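Local coordinates for protein DNA alpha-glucosyltransferase (Enterobacteria phage T4, PDB 1Y6F) that belongs to the GT-B class of glycosyltransferases, with two domains built round parallel beta-sheets and a cleft that holds uridine-5'-diphosphate-glucose, at residues Gln178-Ile183 with Leu308-Leu313; Phe292-Ser297 with Ile321-Lys326; Leu332-Asp337 with Leu384-Asp389. All coordinates share one frame; numbering follows the deposited sequence.

In the fold
Contacts 1 and 2 are buried, whereas contact 3 lies nearer the surface. Contacts 1 and 2 share the beta-alpha-beta unit made of strand 290-295, helix 310-317 and strand 321-325: contact 2 pairs its two strands through backbone bonds and apolar side chains, and contact 1 sets the start of its helix, which also binds uridine-5'-diphosphate-glucose, against the loop after strand 175-176. Contact 3 fastens the loop after helix 326-331 to the end of helix 370-388, mainly by side chains that donate to carbonyls. That helix end also touches the 178-183 loop, so contacts 1 and 3 adjoin, whereas contacts 2 and 3 do not touch.

Contact 1 (Gln178-Ile183 with Leu308-Leu313). With UPG (uridine-5'-diphosphate-glucose), chain E.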
loop_
_atom_site.group_PDB
_atom_site.type_symbol
_atom_site.label_atom_id
_atom_site.label_comp_id
_atom_site.label_asym_id
_atom_site.label_seq_id
_atom_site.Cartn_x
_atom_site.Cartn_y
_atom_site.Cartn_z
ATOM N N GLN C 178 9.137 -1.986 6.668
ATOM C CA GLN C 178 8.393 -0.906 6.046
ATOM C C GLN C 178 8.180 -1.318 4.600
ATOM O O GLN C 178 9.066 -1.885 3.971
ATOM C CB GLN C 178 9.195 0.390 6.063
ATOM C CG GLN C 178 9.458 0.971 7.415
ATOM C CD GLN C 178 10.279 2.214 7.301
ATOM O OE1 GLN C 178 9.838 3.210 6.723
ATOM N NE2 GLN C 178 11.495 2.169 7.834
ATOM N N PRO C 179 6.994 -1.065 4.057
ATOM C CA PRO C 179 6.763 -1.443 2.658
ATOM C C PRO C 179 7.425 -0.371 1.804
ATOM O O PRO C 179 6.869 0.699 1.601
ATOM C CB PRO C 179 5.245 -1.440 2.559
ATOM C CG PRO C 179 4.850 -0.363 3.553
ATOM C CD PRO C 179 5.750 -0.640 4.720
ATOM N N PRO C 180 8.628 -0.651 1.282
ATOM C CA PRO C 180 9.377 0.297 0.462
ATOM C C PRO C 180 8.961 0.400 -0.992
ATOM O O PRO C 180 8.246 -0.442 -1.517
ATOM C CB PRO C 180 10.818 -0.200 0.582
ATOM C CG PRO C 180 10.712 -1.625 1.212
ATOM C CD PRO C 180 9.248 -1.975 1.193
ATOM N N MET C 181 9.449 1.448 -1.634
ATOM C CA MET C 181 9.183 1.711 -3.039
ATOM C C MET C 181 10.332 2.561 -3.577
ATOM O O MET C 181 10.907 3.362 -2.847
ATOM C CB MET C 181 7.869 2.467 -3.186
ATOM C CG MET C 181 7.680 3.140 -4.527
ATOM S SD MET C 181 6.051 3.882 -4.624
ATOM C CE MET C 181 6.439 5.638 -4.417
ATOM N N ASP C 182 10.683 2.369 -4.844
ATOM C CA ASP C 182 11.753 3.156 -5.450
ATOM C C ASP C 182 11.157 4.510 -5.822
ATOM O O ASP C 182 10.661 4.710 -6.938
ATOM C CB ASP C 182 12.283 2.475 -6.704
ATOM C CG ASP C 182 13.473 3.196 -7.279
ATOM O OD1 ASP C 182 13.639 4.401 -6.975
ATOM O OD2 ASP C 182 14.240 2.560 -8.032
ATOM N N ILE C 183 11.200 5.436 -4.873
ATOM C CA ILE C 183 10.634 6.757 -5.063
ATOM C C ILE C 183 11.187 7.533 -6.256
ATOM O O ILE C 183 10.433 8.201 -6.964
ATOM C CB ILE C 183 10.776 7.563 -3.763
ATOM C CG1 ILE C 183 9.895 6.912 -2.690
ATOM C CG2 ILE C 183 10.387 9.009 -3.979
ATOM C CD1 ILE C 183 9.953 7.584 -1.342
ATOM N N LEU C 308 4.492 3.671 6.348
ATOM C CA LEU C 308 3.646 4.573 5.601
ATOM C C LEU C 308 3.100 3.587 4.538
ATOM O O LEU C 308 3.623 2.474 4.404
ATOM C CB LEU C 308 4.520 5.669 4.984
ATOM C CG LEU C 308 4.013 7.107 5.020
ATOM C CD1 LEU C 308 3.335 7.394 6.346
ATOM C CD2 LEU C 308 5.177 8.058 4.777
ATOM N N GLU C 309 2.047 3.959 3.818
ATOM C CA GLU C 309 1.468 3.090 2.789
ATOM C C GLU C 309 1.901 3.518 1.389
ATOM O O GLU C 309 2.318 4.656 1.191
ATOM C CB GLU C 309 -0.056 3.123 2.878
ATOM C CG GLU C 309 -0.620 2.237 3.972
ATOM C CD GLU C 309 -2.015 2.650 4.412
ATOM O OE1 GLU C 309 -2.127 3.466 5.352
ATOM O OE2 GLU C 309 -2.998 2.167 3.814
ATOM N N TYR C 310 1.806 2.620 0.411
ATOM C CA TYR C 310 2.203 2.991 -0.946
ATOM C C TYR C 310 1.468 4.217 -1.472
ATOM O O TYR C 310 2.064 5.037 -2.184
ATOM C CB TYR C 310 2.026 1.819 -1.918
ATOM C CG TYR C 310 3.095 0.784 -1.723
ATOM C CD1 TYR C 310 2.819 -0.437 -1.105
ATOM C CD2 TYR C 310 4.407 1.063 -2.077
ATOM C CE1 TYR C 310 3.831 -1.353 -0.838
ATOM C CE2 TYR C 310 5.422 0.166 -1.822
ATOM C CZ TYR C 310 5.136 -1.038 -1.204
ATOM O OH TYR C 310 6.164 -1.915 -0.965
ATOM N N THR C 311 0.182 4.346 -1.136
ATOM C CA THR C 311 -0.575 5.511 -1.581
ATOM C C THR C 311 0.049 6.775 -0.981
ATOM O O THR C 311 0.020 7.828 -1.612
ATOM C CB THR C 311 -2.092 5.426 -1.216
ATOM O OG1 THR C 311 -2.266 4.740 0.024
ATOM C CG2 THR C 311 -2.857 4.694 -2.302
ATOM N N HIS C 312 0.628 6.667 0.220
ATOM C CA HIS C 312 1.292 7.813 0.853
ATOM C C HIS C 312 2.506 8.174 -0.015
ATOM O O HIS C 312 2.666 9.319 -0.434
ATOM C CB HIS C 312 1.824 7.471 2.262
ATOM C CG HIS C 312 0.771 7.336 3.322
ATOM N ND1 HIS C 312 0.034 8.405 3.786
ATOM C CD2 HIS C 312 0.367 6.264 4.042
ATOM C CE1 HIS C 312 -0.777 7.998 4.746
ATOM N NE2 HIS C 312 -0.594 6.701 4.922
ATOM N N LEU C 313 3.355 7.183 -0.283
ATOM C CA LEU C 313 4.575 7.403 -1.060
ATOM C C LEU C 313 4.348 7.852 -2.502
ATOM O O LEU C 313 5.136 8.619 -3.042
ATOM C CB LEU C 313 5.446 6.139 -1.055
ATOM C CG LEU C 313 5.671 5.492 0.310
ATOM C CD1 LEU C 313 6.589 4.279 0.175
ATOM C CD2 LEU C 313 6.272 6.521 1.264
HETATM N N1 UPG E . -3.810 0.811 -6.351
HETATM C C2 UPG E . -4.015 0.735 -7.712
HETATM N N3 UPG E . -5.329 0.659 -8.094
HETATM C C4 UPG E . -6.432 0.660 -7.270
HETATM C C5 UPG E . -6.137 0.772 -5.877
HETATM C C6 UPG E . -4.866 0.845 -5.476
HETATM O O2 UPG E . -3.101 0.742 -8.521
HETATM O O4 UPG E . -7.548 0.518 -7.759
HETATM C C1C UPG E . -2.425 0.815 -5.871
HETATM C C2C UPG E . -1.992 2.043 -5.076
HETATM O O2C UPG E . -1.523 3.041 -5.954
HETATM C C3C UPG E . -0.866 1.450 -4.231
HETATM C C4C UPG E . -1.409 0.069 -3.895
HETATM O O4C UPG E . -2.288 -0.282 -4.994
HETATM O O3C UPG E . 0.314 1.315 -5.016
HETATM C C5C UPG E . -2.174 -0.021 -2.595
HETATM O O5C UPG E . -1.260 -0.076 -1.510
HETATM P PA UPG E . -1.507 0.708 -0.151
HETATM O O1A UPG E . -0.469 0.231 0.785
HETATM O O2A UPG E . -1.596 2.158 -0.462
HETATM O O3A UPG E . -2.985 0.215 0.335
HETATM P PB UPG E . -3.531 -1.267 0.747
HETATM O O1B UPG E . -4.370 -1.111 1.954
HETATM O O2B UPG E . -4.126 -1.850 -0.471
HETATM O O3B UPG E . -2.197 -2.055 1.137
HETATM C "C1'" UPG E . -2.046 -3.064 2.193
HETATM C "C2'" UPG E . -2.196 -2.543 3.624
HETATM C "C3'" UPG E . -1.194 -1.396 3.802
HETATM C "C4'" UPG E . 0.238 -1.912 3.557
HETATM C "C5'" UPG E . 0.344 -2.665 2.212
HETATM C "C6'" UPG E . 1.657 -3.416 2.058
HETATM O "O2'" UPG E . -3.525 -2.110 3.868
HETATM O "O3'" UPG E . -1.300 -0.837 5.105
HETATM O "O4'" UPG E . 1.135 -0.809 3.549
HETATM O "O5'" UPG E . -0.729 -3.641 2.060
HETATM O "O6'" UPG E . 2.319 -3.592 3.309
#
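Y310 reaches out from the first turn of helix 310-317 and lies along the 178-183 loop, its ring rim turned to the loop backbone. Its OH donates to P180 O at 2.6 Å. The bond meets the carbonyl at a C=O...donor angle of 140°, with the hydroxyl tilted 24° from the carbonyl plane. P180 O and M181 CB both sit at the ring edge, the latter 3.6 Å from Y310 CE2, while P179 CB lies oblique to the ring, 3.7 Å from Y310 CE1. M181 and Y310 run past one another in opposite directions. With CG anti to its backbone N (chi1 163°), M181 carries its sulfur alongside the ring edge in a Met-aromatic contact, and the bend at the last torsion brings CE to 3.5 Å from L313 CB. P179 CG also lies 3.2 Å from L308 O.

The same helix start holds the bound uridine-5'-diphosphate-glucose. E309, whose OE2 forms a salt bridge with K212, occupies the N-cap position. T311 OG1 and T311 N both donate to the ligand's O2A, at 2.7 and 2.9 Å, and Y310 N gives a weak bond to O1A. With these two backbone N-H groups donating to it, the alpha phosphate is probably steadied by the helix dipole, while the tyrosine hydroxyl and the apolar packing join this phosphate-binding turn to the loop following the first domain's last strand.

Contact 2 (Phe292-Ser297 with Ile321-Lys326); sequences FGYQLS and IPVFWK
V323 is the centre of the tight part of this contact, its side chain lying beside Y294 and pointing the same way. V323 CB stands over one face of the Y294 ring, 4.2 Å from the centroid in a CH-pi contact, and CG1, set opposite the backbone N (chi1 175°), reaches 3.5 Å from Y294 CD1. Farther along that face of the sheet, F292 CD2 meets I321 CB at 3.7 Å. The parallel strands are joined by backbone bonds: G293 N to I321 O, V323 N to G293 O (weak), and Q295 N to V323 O at 3.1 Å, the straightest at 163°.

Beyond Q295 the pairing slackens. Q295 O lies 3.8 Å from W325 N, and F324 CA offers it a CA-H...O contact instead. L296 then crosses W325 at about a right angle, its CG at the indole edge, 3.8 Å from CE3. Q295 folds back so that OE1 accepts S297 N at 3.1 Å. The adjacent strands are thus zipped by backbone bonds and apolar contacts; the bonds give out at the C-terminal ends, although the chains stay close, and there Q295 NE2 bonds T311 and S297 OG bonds E309 at the helix start that holds uridine-5'-diphosphate-glucose.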
loop_
_atom_site.group_PDB
_atom_site.type_symbol
_atom_site.label_atom_id
_atom_site.label_comp_id
_atom_site.label_asym_id
_atom_site.label_seq_id
_atom_site.Cartn_x
_atom_site.Cartn_y
_atom_site.Cartn_z
ATOM N N PHE C 292 -3.654 18.888 -5.222
ATOM C CA PHE C 292 -3.452 18.188 -3.965
ATOM C C PHE C 292 -3.968 16.751 -3.956
ATOM O O PHE C 292 -5.082 16.477 -4.400
ATOM C CB PHE C 292 -4.131 18.974 -2.832
ATOM C CG PHE C 292 -3.778 20.430 -2.814
ATOM C CD1 PHE C 292 -4.303 21.297 -3.768
ATOM C CD2 PHE C 292 -2.871 20.924 -1.890
ATOM C CE1 PHE C 292 -3.920 22.638 -3.806
ATOM C CE2 PHE C 292 -2.481 22.268 -1.918
ATOM C CZ PHE C 292 -3.006 23.124 -2.881
ATOM N N GLY C 293 -3.141 15.849 -3.433
ATOM C CA GLY C 293 -3.508 14.453 -3.325
ATOM C C GLY C 293 -3.839 14.180 -1.869
ATOM O O GLY C 293 -3.167 14.676 -0.974
ATOM N N TYR C 294 -4.872 13.386 -1.632
ATOM C CA TYR C 294 -5.295 13.088 -0.275
ATOM C C TYR C 294 -5.213 11.611 0.025
ATOM O O TYR C 294 -5.579 10.788 -0.807
ATOM C CB TYR C 294 -6.727 13.555 -0.073
ATOM C CG TYR C 294 -6.899 15.045 -0.187
ATOM C CD1 TYR C 294 -7.154 15.816 0.942
ATOM C CD2 TYR C 294 -6.858 15.679 -1.434
ATOM C CE1 TYR C 294 -7.381 17.180 0.840
ATOM C CE2 TYR C 294 -7.084 17.047 -1.547
ATOM C CZ TYR C 294 -7.355 17.789 -0.404
ATOM O OH TYR C 294 -7.686 19.117 -0.509
ATOM N N GLN C 295 -4.740 11.296 1.226
ATOM C CA GLN C 295 -4.592 9.917 1.679
ATOM C C GLN C 295 -4.832 10.005 3.170
ATOM O O GLN C 295 -3.901 10.197 3.949
ATOM C CB GLN C 295 -3.172 9.424 1.375
ATOM C CG GLN C 295 -3.060 7.919 1.139
ATOM C CD GLN C 295 -2.968 7.129 2.427
ATOM O OE1 GLN C 295 -3.384 7.590 3.480
ATOM N NE2 GLN C 295 -2.428 5.920 2.343
ATOM N N LEU C 296 -6.094 9.881 3.564
ATOM C CA LEU C 296 -6.461 10.007 4.964
ATOM C C LEU C 296 -6.543 8.740 5.799
ATOM O O LEU C 296 -7.481 8.570 6.575
ATOM C CB LEU C 296 -7.777 10.780 5.073
ATOM C CG LEU C 296 -7.684 12.309 4.981
ATOM C CD1 LEU C 296 -6.783 12.715 3.837
ATOM C CD2 LEU C 296 -9.069 12.889 4.779
ATOM N N SER C 297 -5.562 7.855 5.658
ATOM C CA SER C 297 -5.560 6.633 6.449
ATOM C C SER C 297 -5.455 7.060 7.904
ATOM O O SER C 297 -4.538 7.788 8.277
ATOM C CB SER C 297 -4.364 5.747 6.083
ATOM O OG SER C 297 -4.502 5.211 4.778
ATOM N N ILE C 321 1.097 18.031 -3.662
ATOM C CA ILE C 321 1.252 18.359 -2.267
ATOM C C ILE C 321 0.493 17.278 -1.513
ATOM O O ILE C 321 -0.709 17.117 -1.683
ATOM C CB ILE C 321 0.677 19.744 -1.928
ATOM C CG1 ILE C 321 1.640 20.820 -2.402
ATOM C CG2 ILE C 321 0.509 19.892 -0.425
ATOM C CD1 ILE C 321 3.001 20.704 -1.746
ATOM N N PRO C 322 1.205 16.496 -0.696
ATOM C CA PRO C 322 0.611 15.420 0.094
ATOM C C PRO C 322 -0.245 15.982 1.222
ATOM O O PRO C 322 0.175 16.894 1.925
ATOM C CB PRO C 322 1.826 14.688 0.655
ATOM C CG PRO C 322 2.901 14.983 -0.342
ATOM C CD PRO C 322 2.669 16.439 -0.630
ATOM N N VAL C 323 -1.444 15.437 1.384
ATOM C CA VAL C 323 -2.326 15.841 2.461
ATOM C C VAL C 323 -2.703 14.552 3.184
ATOM O O VAL C 323 -3.537 13.785 2.696
ATOM C CB VAL C 323 -3.586 16.551 1.924
ATOM C CG1 VAL C 323 -4.543 16.857 3.058
ATOM C CG2 VAL C 323 -3.184 17.844 1.228
ATOM N N PHE C 324 -2.054 14.310 4.326
ATOM C CA PHE C 324 -2.281 13.113 5.146
ATOM C C PHE C 324 -3.069 13.397 6.425
ATOM O O PHE C 324 -3.313 14.543 6.785
ATOM C CB PHE C 324 -0.961 12.476 5.601
ATOM C CG PHE C 324 -0.024 12.104 4.496
ATOM C CD1 PHE C 324 -0.478 11.909 3.196
ATOM C CD2 PHE C 324 1.331 11.922 4.774
ATOM C CE1 PHE C 324 0.408 11.540 2.184
ATOM C CE2 PHE C 324 2.224 11.551 3.775
ATOM C CZ PHE C 324 1.765 11.360 2.478
ATOM N N TRP C 325 -3.432 12.327 7.121
ATOM C CA TRP C 325 -4.168 12.429 8.369
ATOM C C TRP C 325 -3.174 12.757 9.480
ATOM O O TRP C 325 -2.130 12.116 9.594
ATOM C CB TRP C 325 -4.885 11.108 8.652
ATOM C CG TRP C 325 -5.847 11.160 9.809
ATOM C CD1 TRP C 325 -5.599 10.791 11.096
ATOM C CD2 TRP C 325 -7.218 11.573 9.768
ATOM N NE1 TRP C 325 -6.732 10.937 11.858
ATOM C CE2 TRP C 325 -7.740 11.416 11.069
ATOM C CE3 TRP C 325 -8.056 12.060 8.756
ATOM C CZ2 TRP C 325 -9.058 11.726 11.386
ATOM C CZ3 TRP C 325 -9.369 12.367 9.073
ATOM C CH2 TRP C 325 -9.858 12.200 10.378
ATOM N N LYS C 326 -3.509 13.753 10.294
ATOM C CA LYS C 326 -2.639 14.205 11.377
ATOM C C LYS C 326 -2.180 13.120 12.357
ATOM O O LYS C 326 -0.979 12.853 12.476
ATOM C CB LYS C 326 -3.325 15.331 12.155
ATOM C CG LYS C 326 -2.378 16.177 12.978
ATOM C CD LYS C 326 -3.149 17.053 13.947
ATOM C CE LYS C 326 -2.215 17.934 14.767
ATOM N NZ LYS C 326 -2.965 18.812 15.715
#

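Contact 3 (Leu332-Asp337 with Leu384-Asp389)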
loop_
_atom_site.group_PDB
_atom_site.type_symbol
_atom_site.label_atom_id
_atom_site.label_comp_id
_atom_site.label_asym_id
_atom_site.label_seq_id
_atom_site.Cartn_x
_atom_site.Cartn_y
_atom_site.Cartn_z
ATOM N N LEU C 332 3.398 7.588 13.803
ATOM C CA LEU C 332 4.488 7.020 13.007
ATOM C C LEU C 332 5.797 7.731 13.317
ATOM O O LEU C 332 5.790 8.883 13.737
ATOM C CB LEU C 332 4.184 7.158 11.511
ATOM C CG LEU C 332 3.236 6.151 10.868
ATOM C CD1 LEU C 332 2.829 6.658 9.489
ATOM C CD2 LEU C 332 3.917 4.786 10.774
ATOM N N LYS C 333 6.920 7.056 13.081
ATOM C CA LYS C 333 8.230 7.635 13.363
ATOM C C LYS C 333 9.200 7.631 12.179
ATOM O O LYS C 333 9.349 6.628 11.488
ATOM C CB LYS C 333 8.874 6.895 14.540
ATOM C CG LYS C 333 7.955 6.758 15.739
ATOM C CD LYS C 333 8.669 6.172 16.941
ATOM C CE LYS C 333 7.728 6.144 18.142
ATOM N NZ LYS C 333 7.096 7.478 18.406
ATOM N N PHE C 334 9.864 8.764 11.964
ATOM C CA PHE C 334 10.841 8.906 10.887
ATOM C C PHE C 334 11.815 7.740 11.021
ATOM O O PHE C 334 12.181 7.360 12.128
ATOM C CB PHE C 334 11.564 10.254 11.027
ATOM C CG PHE C 334 12.375 10.649 9.824
ATOM C CD1 PHE C 334 11.961 10.310 8.541
ATOM C CD2 PHE C 334 13.540 11.394 9.977
ATOM C CE1 PHE C 334 12.699 10.709 7.425
ATOM C CE2 PHE C 334 14.286 11.801 8.872
ATOM C CZ PHE C 334 13.866 11.458 7.590
ATOM N N ARG C 335 12.213 7.161 9.897
ATOM C CA ARG C 335 13.114 6.017 9.900
ATOM C C ARG C 335 14.520 6.380 10.336
ATOM O O ARG C 335 15.279 5.530 10.782
ATOM C CB ARG C 335 13.184 5.402 8.500
ATOM C CG ARG C 335 14.203 4.272 8.346
ATOM C CD ARG C 335 14.434 3.927 6.884
ATOM N NE ARG C 335 15.144 4.988 6.172
ATOM C CZ ARG C 335 16.467 5.091 6.095
ATOM N NH1 ARG C 335 17.237 4.187 6.687
ATOM N NH2 ARG C 335 17.023 6.096 5.426
ATOM N N VAL C 336 14.872 7.647 10.197
ATOM C CA VAL C 336 16.210 8.081 10.554
ATOM C C VAL C 336 16.464 8.257 12.053
ATOM O O VAL C 336 17.540 7.900 12.532
ATOM C CB VAL C 336 16.553 9.387 9.828
ATOM C CG1 VAL C 336 18.019 9.722 10.020
ATOM C CG2 VAL C 336 16.232 9.249 8.353
ATOM N N ASP C 337 15.486 8.774 12.800
ATOM C CA ASP C 337 15.689 8.997 14.235
ATOM C C ASP C 337 14.505 8.822 15.188
ATOM O O ASP C 337 14.468 9.455 16.237
ATOM C CB ASP C 337 16.277 10.392 14.453
ATOM C CG ASP C 337 15.538 11.461 13.668
ATOM O OD1 ASP C 337 15.651 11.467 12.421
ATOM O OD2 ASP C 337 14.839 12.290 14.290
ATOM N N LEU C 384 10.002 11.899 2.256
ATOM C CA LEU C 384 9.470 10.563 2.031
ATOM C C LEU C 384 10.563 9.662 1.460
ATOM O O LEU C 384 10.556 8.448 1.669
ATOM C CB LEU C 384 8.240 10.606 1.111
ATOM C CG LEU C 384 6.836 10.738 1.739
ATOM C CD1 LEU C 384 6.894 10.744 3.260
ATOM C CD2 LEU C 384 6.177 11.998 1.230
ATOM N N TYR C 385 11.514 10.257 0.755
ATOM C CA TYR C 385 12.626 9.489 0.216
ATOM C C TYR C 385 13.445 8.966 1.394
ATOM O O TYR C 385 13.710 7.774 1.523
ATOM C CB TYR C 385 13.531 10.367 -0.635
ATOM C CG TYR C 385 14.827 9.682 -1.001
ATOM C CD1 TYR C 385 14.886 8.788 -2.063
ATOM C CD2 TYR C 385 15.991 9.907 -0.264
ATOM C CE1 TYR C 385 16.069 8.134 -2.385
ATOM C CE2 TYR C 385 17.173 9.254 -0.577
ATOM C CZ TYR C 385 17.204 8.371 -1.639
ATOM O OH TYR C 385 18.368 7.720 -1.964
ATOM N N GLN C 386 13.843 9.878 2.264
ATOM C CA GLN C 386 14.646 9.505 3.414
ATOM C C GLN C 386 13.980 8.413 4.242
ATOM O O GLN C 386 14.615 7.445 4.643
ATOM C CB GLN C 386 14.884 10.730 4.308
ATOM C CG GLN C 386 16.333 10.964 4.683
ATOM C CD GLN C 386 17.119 11.654 3.586
ATOM O OE1 GLN C 386 16.852 12.812 3.254
ATOM N NE2 GLN C 386 18.096 10.948 3.015
ATOM N N HIS C 387 12.687 8.564 4.462
ATOM C CA HIS C 387 11.942 7.648 5.298
ATOM C C HIS C 387 11.556 6.280 4.771
ATOM O O HIS C 387 11.470 5.329 5.551
ATOM C CB HIS C 387 10.687 8.360 5.799
ATOM C CG HIS C 387 9.871 7.555 6.757
ATOM N ND1 HIS C 387 8.890 6.680 6.347
ATOM C CD2 HIS C 387 9.873 7.510 8.110
ATOM C CE1 HIS C 387 8.319 6.134 7.405
ATOM N NE2 HIS C 387 8.898 6.622 8.488
ATOM N N GLN C 388 11.322 6.137 3.474
ATOM C CA GLN C 388 10.891 4.825 3.034
ATOM C C GLN C 388 11.295 4.329 1.654
ATOM O O GLN C 388 10.669 3.398 1.145
ATOM C CB GLN C 388 9.370 4.750 3.188
ATOM C CG GLN C 388 8.809 3.361 3.294
ATOM C CD GLN C 388 7.472 3.343 3.998
ATOM O OE1 GLN C 388 7.314 3.952 5.060
ATOM N NE2 GLN C 388 6.501 2.633 3.424
ATOM N N ASP C 389 12.326 4.912 1.040
ATOM C CA ASP C 389 12.743 4.426 -0.280
ATOM C C ASP C 389 13.316 3.008 -0.184
ATOM O O ASP C 389 13.776 2.576 0.874
ATOM C CB ASP C 389 13.793 5.342 -0.914
ATOM C CG ASP C 389 14.119 4.952 -2.356
ATOM O OD1 ASP C 389 13.255 5.124 -3.241
ATOM O OD2 ASP C 389 15.238 4.463 -2.612
#
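R335 grips the carbonyl of Q386 side-on, NE and NH2 both donating to O at 2.9 Å. The acceptor lies in the guanidinium plane, and both nitrogens lie in the carbonyl plane, so one oxygen takes two in-plane but bent bonds. R335 leaves the backbone extended and bends at chi3 (69°), which swings the guanidinium round to this oxygen after CB has passed 3.4 Å from H387 O.

H387 supplies the second polar link. Its first torsion is extended (chi1 -176°), carrying the ring across to the 332-337 loop, where NE2 donates to K333 O at 3.0 Å. The carbonyl oxygen is in the imidazole plane, but the donor stands 45° out of the carbonyl plane, off the lone pair. F334 runs past H387 in the opposite direction: the rings meet rim to rim with nearly parallel planes, and F334 CE1 comes within 3.5 Å of H387 CB. F334 CZ similarly touches Q386 CB at 3.5 Å, and the ring also stacks on F383.

The next two residues are bonded to several neighbours: Q388 NE2 to P179 O of the 178-183 loop and to L308 O ahead of helix 310-317; D389 OD1 to I183 N, and OD2, as the N-cap of helix 390-402, to S391 N. A guanidinium on a carbonyl of the last turn of helix 370-388 would probably be favoured by the helix dipole, so charge, amide and imidazole together tie this helix junction to the loops beside it.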